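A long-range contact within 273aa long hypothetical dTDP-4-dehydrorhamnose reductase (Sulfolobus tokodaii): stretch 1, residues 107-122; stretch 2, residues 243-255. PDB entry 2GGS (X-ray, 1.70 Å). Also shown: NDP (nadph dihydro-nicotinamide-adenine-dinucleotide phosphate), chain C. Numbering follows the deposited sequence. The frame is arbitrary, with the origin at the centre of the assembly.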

# COMPACT_ATOMS: atom_id res chain seq x y z
N THR A 107 -4.73 1.66 -3.66
CA THR A 107 -3.63 2.45 -4.26
C THR A 107 -4.10 3.69 -5.03
O THR A 107 -5.15 3.69 -5.67
CB THR A 107 -2.74 1.55 -5.20
OG1 THR A 107 -1.69 2.33 -5.80
CG2 THR A 107 -3.59 0.88 -6.30
N ASP A 108 -3.25 4.72 -5.01
CA ASP A 108 -3.40 5.90 -5.83
C ASP A 108 -3.30 5.62 -7.34
O ASP A 108 -3.79 6.41 -8.14
CB ASP A 108 -2.37 6.97 -5.38
CG ASP A 108 -0.92 6.54 -5.55
OD1 ASP A 108 -0.60 5.32 -5.45
OD2 ASP A 108 -0.06 7.44 -5.74
N TYR A 109 -2.69 4.47 -7.73
CA TYR A 109 -2.62 4.10 -9.15
C TYR A 109 -3.97 3.62 -9.73
O TYR A 109 -4.05 3.30 -10.90
CB TYR A 109 -1.51 3.05 -9.42
CG TYR A 109 -0.11 3.63 -9.41
CD1 TYR A 109 0.16 4.89 -8.81
CD2 TYR A 109 0.95 2.94 -10.01
CE1 TYR A 109 1.45 5.43 -8.81
CE2 TYR A 109 2.26 3.48 -10.00
CZ TYR A 109 2.49 4.72 -9.40
OH TYR A 109 3.77 5.27 -9.36
N VAL A 110 -5.03 3.57 -8.92
CA VAL A 110 -6.35 3.41 -9.54
C VAL A 110 -6.80 4.66 -10.31
O VAL A 110 -7.75 4.57 -11.07
CB VAL A 110 -7.50 3.01 -8.56
CG1 VAL A 110 -7.15 1.72 -7.76
CG2 VAL A 110 -7.90 4.19 -7.64
N PHE A 111 -6.13 5.81 -10.11
CA PHE A 111 -6.50 7.07 -10.83
C PHE A 111 -5.62 7.32 -12.06
O PHE A 111 -4.49 6.83 -12.12
CB PHE A 111 -6.43 8.26 -9.87
CG PHE A 111 -7.37 8.14 -8.70
CD1 PHE A 111 -8.75 8.33 -8.89
CD2 PHE A 111 -6.90 7.81 -7.42
CE1 PHE A 111 -9.65 8.19 -7.81
CE2 PHE A 111 -7.77 7.71 -6.33
CZ PHE A 111 -9.15 7.88 -6.52
N ASP A 112 -6.15 8.09 -13.02
CA ASP A 112 -5.43 8.23 -14.29
C ASP A 112 -4.29 9.25 -14.20
O ASP A 112 -3.41 9.27 -15.05
CB ASP A 112 -6.36 8.48 -15.50
CG ASP A 112 -7.16 9.74 -15.40
OD1 ASP A 112 -6.73 10.67 -14.71
OD2 ASP A 112 -8.20 9.83 -16.11
N GLY A 113 -4.29 10.03 -13.13
CA GLY A 113 -3.22 10.98 -12.87
C GLY A 113 -3.25 12.29 -13.63
O GLY A 113 -2.28 13.05 -13.58
N GLU A 114 -4.35 12.57 -14.31
CA GLU A 114 -4.49 13.83 -15.06
C GLU A 114 -4.96 14.99 -14.19
O GLU A 114 -4.86 16.16 -14.60
CB GLU A 114 -5.36 13.61 -16.33
CG GLU A 114 -4.61 12.72 -17.36
CD GLU A 114 -3.29 13.37 -17.88
OE1 GLU A 114 -2.15 13.01 -17.45
OE2 GLU A 114 -3.40 14.30 -18.72
N LYS A 115 -5.45 14.69 -12.99
CA LYS A 115 -5.95 15.75 -12.09
C LYS A 115 -5.13 15.95 -10.80
O LYS A 115 -4.89 17.09 -10.39
CB LYS A 115 -7.41 15.50 -11.74
CG LYS A 115 -8.07 16.56 -10.83
CD LYS A 115 -9.52 16.21 -10.55
CE LYS A 115 -9.67 15.11 -9.50
NZ LYS A 115 -9.10 15.55 -8.20
N GLY A 116 -4.75 14.86 -10.13
CA GLY A 116 -4.11 14.97 -8.82
C GLY A 116 -5.08 15.28 -7.71
O GLY A 116 -6.30 15.50 -7.97
N ASN A 117 -4.55 15.29 -6.49
CA ASN A 117 -5.33 15.63 -5.32
C ASN A 117 -6.65 14.87 -5.28
O ASN A 117 -7.72 15.44 -5.13
CB ASN A 117 -5.49 17.17 -5.31
CG ASN A 117 -4.14 17.87 -5.21
OD1 ASN A 117 -3.73 18.64 -6.11
ND2 ASN A 117 -3.41 17.56 -4.14
N TYR A 118 -6.59 13.55 -5.45
CA TYR A 118 -7.84 12.77 -5.56
C TYR A 118 -8.53 12.56 -4.25
O TYR A 118 -7.89 12.18 -3.26
CB TYR A 118 -7.56 11.41 -6.21
CG TYR A 118 -7.18 11.54 -7.67
CD1 TYR A 118 -8.17 11.71 -8.64
CD2 TYR A 118 -5.83 11.54 -8.08
CE1 TYR A 118 -7.83 11.85 -9.99
CE2 TYR A 118 -5.49 11.68 -9.41
CZ TYR A 118 -6.50 11.83 -10.36
OH TYR A 118 -6.19 11.98 -11.68
N LYS A 119 -9.85 12.81 -4.22
CA LYS A 119 -10.66 12.56 -3.04
C LYS A 119 -11.38 11.22 -3.17
O LYS A 119 -11.38 10.64 -4.26
CB LYS A 119 -11.64 13.71 -2.75
CG LYS A 119 -12.48 14.13 -3.89
CD LYS A 119 -13.33 15.40 -3.51
CE LYS A 119 -12.48 16.62 -3.17
NZ LYS A 119 -11.90 17.32 -4.40
N GLU A 120 -11.97 10.74 -2.08
CA GLU A 120 -12.55 9.38 -2.04
C GLU A 120 -13.54 9.08 -3.16
O GLU A 120 -13.55 7.99 -3.72
CB GLU A 120 -13.18 9.05 -0.69
CG GLU A 120 -12.16 8.86 0.45
CD GLU A 120 -11.63 10.18 1.10
OE1 GLU A 120 -11.93 11.30 0.59
OE2 GLU A 120 -10.86 10.09 2.07
N GLU A 121 -14.36 10.09 -3.48
CA GLU A 121 -15.45 9.93 -4.43
C GLU A 121 -15.04 10.16 -5.89
O GLU A 121 -15.86 9.94 -6.79
CB GLU A 121 -16.62 10.82 -4.01
CG GLU A 121 -16.35 12.32 -4.15
CD GLU A 121 -15.82 12.99 -2.88
OE1 GLU A 121 -15.15 12.36 -2.02
OE2 GLU A 121 -16.10 14.19 -2.74
N ASP A 122 -13.82 10.63 -6.14
CA ASP A 122 -13.32 10.77 -7.53
C ASP A 122 -13.30 9.40 -8.22
O ASP A 122 -13.16 8.36 -7.56
CB ASP A 122 -11.93 11.40 -7.60
CG ASP A 122 -11.91 12.89 -7.28
OD1 ASP A 122 -12.89 13.61 -7.59
OD2 ASP A 122 -10.90 13.38 -6.78
N LYS A 243 2.86 2.48 -17.88
CA LYS A 243 2.73 3.94 -17.78
C LYS A 243 2.39 4.27 -16.33
O LYS A 243 1.60 3.55 -15.72
CB LYS A 243 1.64 4.44 -18.69
CG LYS A 243 2.00 4.44 -20.19
CD LYS A 243 0.78 4.15 -21.10
CE LYS A 243 0.56 2.64 -21.42
NZ LYS A 243 1.78 1.95 -21.95
N ARG A 244 3.03 5.29 -15.77
CA ARG A 244 2.67 5.79 -14.42
C ARG A 244 1.76 7.00 -14.55
O ARG A 244 1.94 7.78 -15.48
CB ARG A 244 3.93 6.17 -13.62
CG ARG A 244 4.57 5.05 -12.79
CD ARG A 244 4.95 3.83 -13.62
NE ARG A 244 5.76 2.92 -12.81
CZ ARG A 244 6.41 1.86 -13.32
NH1 ARG A 244 6.30 1.59 -14.63
NH2 ARG A 244 7.14 1.08 -12.54
N PRO A 245 0.79 7.16 -13.62
CA PRO A 245 -0.05 8.38 -13.62
C PRO A 245 0.80 9.62 -13.35
O PRO A 245 1.70 9.58 -12.52
CB PRO A 245 -1.07 8.13 -12.49
CG PRO A 245 -0.41 7.09 -11.61
CD PRO A 245 0.42 6.23 -12.54
N TYR A 246 0.54 10.69 -14.08
CA TYR A 246 1.31 11.94 -13.91
C TYR A 246 1.25 12.53 -12.49
O TYR A 246 2.29 12.79 -11.89
CB TYR A 246 0.87 13.00 -14.91
CG TYR A 246 1.62 14.30 -14.74
CD1 TYR A 246 2.99 14.37 -15.02
CD2 TYR A 246 0.98 15.43 -14.26
CE1 TYR A 246 3.69 15.56 -14.84
CE2 TYR A 246 1.68 16.63 -14.07
CZ TYR A 246 3.03 16.68 -14.38
OH TYR A 246 3.74 17.86 -14.23
N ASP A 247 0.05 12.73 -11.98
CA ASP A 247 -0.16 13.23 -10.63
C ASP A 247 -1.17 12.36 -9.94
O ASP A 247 -2.38 12.56 -10.08
CB ASP A 247 -0.64 14.69 -10.64
CG ASP A 247 -0.72 15.27 -9.25
OD1 ASP A 247 -0.69 14.48 -8.27
OD2 ASP A 247 -0.79 16.51 -9.10
N SER A 248 -0.67 11.39 -9.17
CA SER A 248 -1.59 10.49 -8.44
C SER A 248 -1.73 10.90 -6.96
O SER A 248 -2.23 10.16 -6.12
CB SER A 248 -1.11 9.03 -8.60
OG SER A 248 0.15 8.86 -7.99
N SER A 249 -1.33 12.14 -6.64
CA SER A 249 -1.42 12.56 -5.26
C SER A 249 -2.86 12.39 -4.77
O SER A 249 -3.81 12.53 -5.56
CB SER A 249 -0.96 14.02 -5.10
OG SER A 249 -1.71 14.86 -5.93
N LEU A 250 -2.99 12.07 -3.48
CA LEU A 250 -4.30 11.92 -2.83
C LEU A 250 -4.64 13.06 -1.91
O LEU A 250 -3.76 13.62 -1.26
CB LEU A 250 -4.37 10.62 -2.01
CG LEU A 250 -4.06 9.36 -2.82
CD1 LEU A 250 -4.29 8.19 -1.79
CD2 LEU A 250 -4.98 9.28 -4.04
N ASP A 251 -5.92 13.39 -1.86
CA ASP A 251 -6.46 14.32 -0.89
C ASP A 251 -6.90 13.53 0.32
O ASP A 251 -7.85 12.75 0.23
CB ASP A 251 -7.59 15.15 -1.52
CG ASP A 251 -8.21 16.13 -0.53
OD1 ASP A 251 -7.91 16.08 0.68
OD2 ASP A 251 -9.05 16.94 -0.96
N SER A 252 -6.15 13.64 1.41
CA SER A 252 -6.43 12.89 2.65
C SER A 252 -7.12 13.78 3.69
O SER A 252 -7.03 13.52 4.88
CB SER A 252 -5.16 12.25 3.26
OG SER A 252 -4.56 11.27 2.40
N SER A 253 -7.82 14.83 3.22
CA SER A 253 -8.44 15.78 4.19
C SER A 253 -9.38 15.11 5.17
O SER A 253 -9.38 15.45 6.36
CB SER A 253 -9.15 16.94 3.47
OG SER A 253 -8.23 17.67 2.66
N ARG A 254 -10.17 14.13 4.70
CA ARG A 254 -11.12 13.46 5.59
C ARG A 254 -10.42 12.77 6.74
O ARG A 254 -10.85 12.84 7.89
CB ARG A 254 -12.03 12.48 4.84
CG ARG A 254 -12.96 13.17 3.81
CD ARG A 254 -14.17 12.30 3.55
NE ARG A 254 -15.03 12.88 2.53
CZ ARG A 254 -16.32 13.13 2.68
NH1 ARG A 254 -16.93 12.85 3.84
NH2 ARG A 254 -17.02 13.67 1.67
N ALA A 255 -9.33 12.06 6.42
CA ALA A 255 -8.59 11.32 7.41
C ALA A 255 -7.85 12.23 8.37
O ALA A 255 -7.67 11.89 9.54
CB ALA A 255 -7.58 10.33 6.73
PA NDP C . 5.03 -5.31 -0.31
O1A NDP C . 5.43 -5.56 -1.70
O2A NDP C . 6.15 -4.91 0.58
O5B NDP C . 4.31 -6.56 0.33
C5B NDP C . 3.48 -7.39 -0.45
C4B NDP C . 2.95 -8.43 0.50
O4B NDP C . 1.98 -9.21 -0.21
C3B NDP C . 4.02 -9.35 1.07
O3B NDP C . 3.75 -9.57 2.42
C2B NDP C . 3.79 -10.63 0.26
O2B NDP C . 4.18 -11.72 1.03
C1B NDP C . 2.27 -10.56 0.10
N9A NDP C . 1.81 -11.42 -1.00
C8A NDP C . 2.01 -11.23 -2.33
N7A NDP C . 1.45 -12.27 -3.00
C5A NDP C . 0.91 -13.10 -2.09
C6A NDP C . 0.23 -14.32 -2.20
N6A NDP C . 0.10 -14.93 -3.42
N1A NDP C . -0.16 -14.93 -1.04
C2A NDP C . 0.06 -14.39 0.22
N3A NDP C . 0.75 -13.20 0.32
C4A NDP C . 1.16 -12.59 -0.81
O3 NDP C . 3.84 -4.22 -0.46
PN NDP C . 3.56 -2.94 0.51
O1N NDP C . 3.65 -3.24 1.92
O2N NDP C . 4.38 -1.88 -0.11
O5D NDP C . 2.05 -2.64 0.08
C5D NDP C . 0.98 -2.90 0.99
C4D NDP C . -0.38 -2.60 0.35
O4D NDP C . -0.40 -1.24 -0.01
C3D NDP C . -0.67 -3.39 -0.92
O3D NDP C . -2.06 -3.57 -0.91
C2D NDP C . -0.28 -2.44 -2.03
O2D NDP C . -0.98 -2.77 -3.23
C1D NDP C . -0.74 -1.11 -1.40
N1N NDP C . -0.03 0.03 -2.00
C2N NDP C . 1.34 -0.06 -2.10
C3N NDP C . 2.11 1.03 -2.47
C7N NDP C . 3.59 0.88 -2.56
O7N NDP C . 4.35 1.90 -3.16
N7N NDP C . 4.17 -0.22 -2.09
C4N NDP C . 1.45 2.36 -2.80
C5N NDP C . -0.05 2.35 -2.70
C6N NDP C . -0.71 1.19 -2.29
P2B NDP C . 5.60 -12.52 0.77
O1X NDP C . 5.79 -13.24 2.04
O2X NDP C . 6.67 -11.53 0.47
O3X NDP C . 5.46 -13.47 -0.45
O HOH W 1 -1.55 10.73 -16.16
O HOH W 2 -9.22 17.26 -3.69
O HOH W 3 -8.93 11.16 3.68
O HOH W 4 -10.29 13.32 1.66
O HOH W 5 -14.18 12.86 0.24

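Two largely irregular stretches can be held together when backbone hydrogen bonds join them and side chains fill the space that remains, and this contact, at least 129 residues apart in sequence, is a good example. Tyr118 and Leu250 form a single beta bridge: Tyr118 N donates to Ser249 O (3.0 Å), and Asp251 N donates to Tyr118 O (2.7 Å). Earlier in both stretches, Asp247 N donates to Gly113 O (2.8 Å). Approach here is close enough to require glycine: a CB on Gly113 would lie 2.4 Å from Pro245 CB, and its positive phi favours glycine in any case.

Side chains extend this framework. Ser249 OG accepts from Asn117 N (2.9 Å) while donating to Asp247 OD1 (2.6 Å), so one hydroxyl links the second stretch's own fold to the first stretch. Ser248 OG donates to Asp108 OD2 (2.7 Å). Pro245 lies over a face of the Tyr109 ring, its CD 3.8 Å from the ring centroid and almost on the normal, whereas Leu250 CD2 meets Phe111 CE2 at 3.9 Å. Toward the helix that begins at Ser253, charge and water take over: Glu120 OE1 and Arg254 NE form a long salt bridge (4.0 Å), and a water accepting from Arg254 NE donates to both Glu120 OE1 and Glu121 OE1.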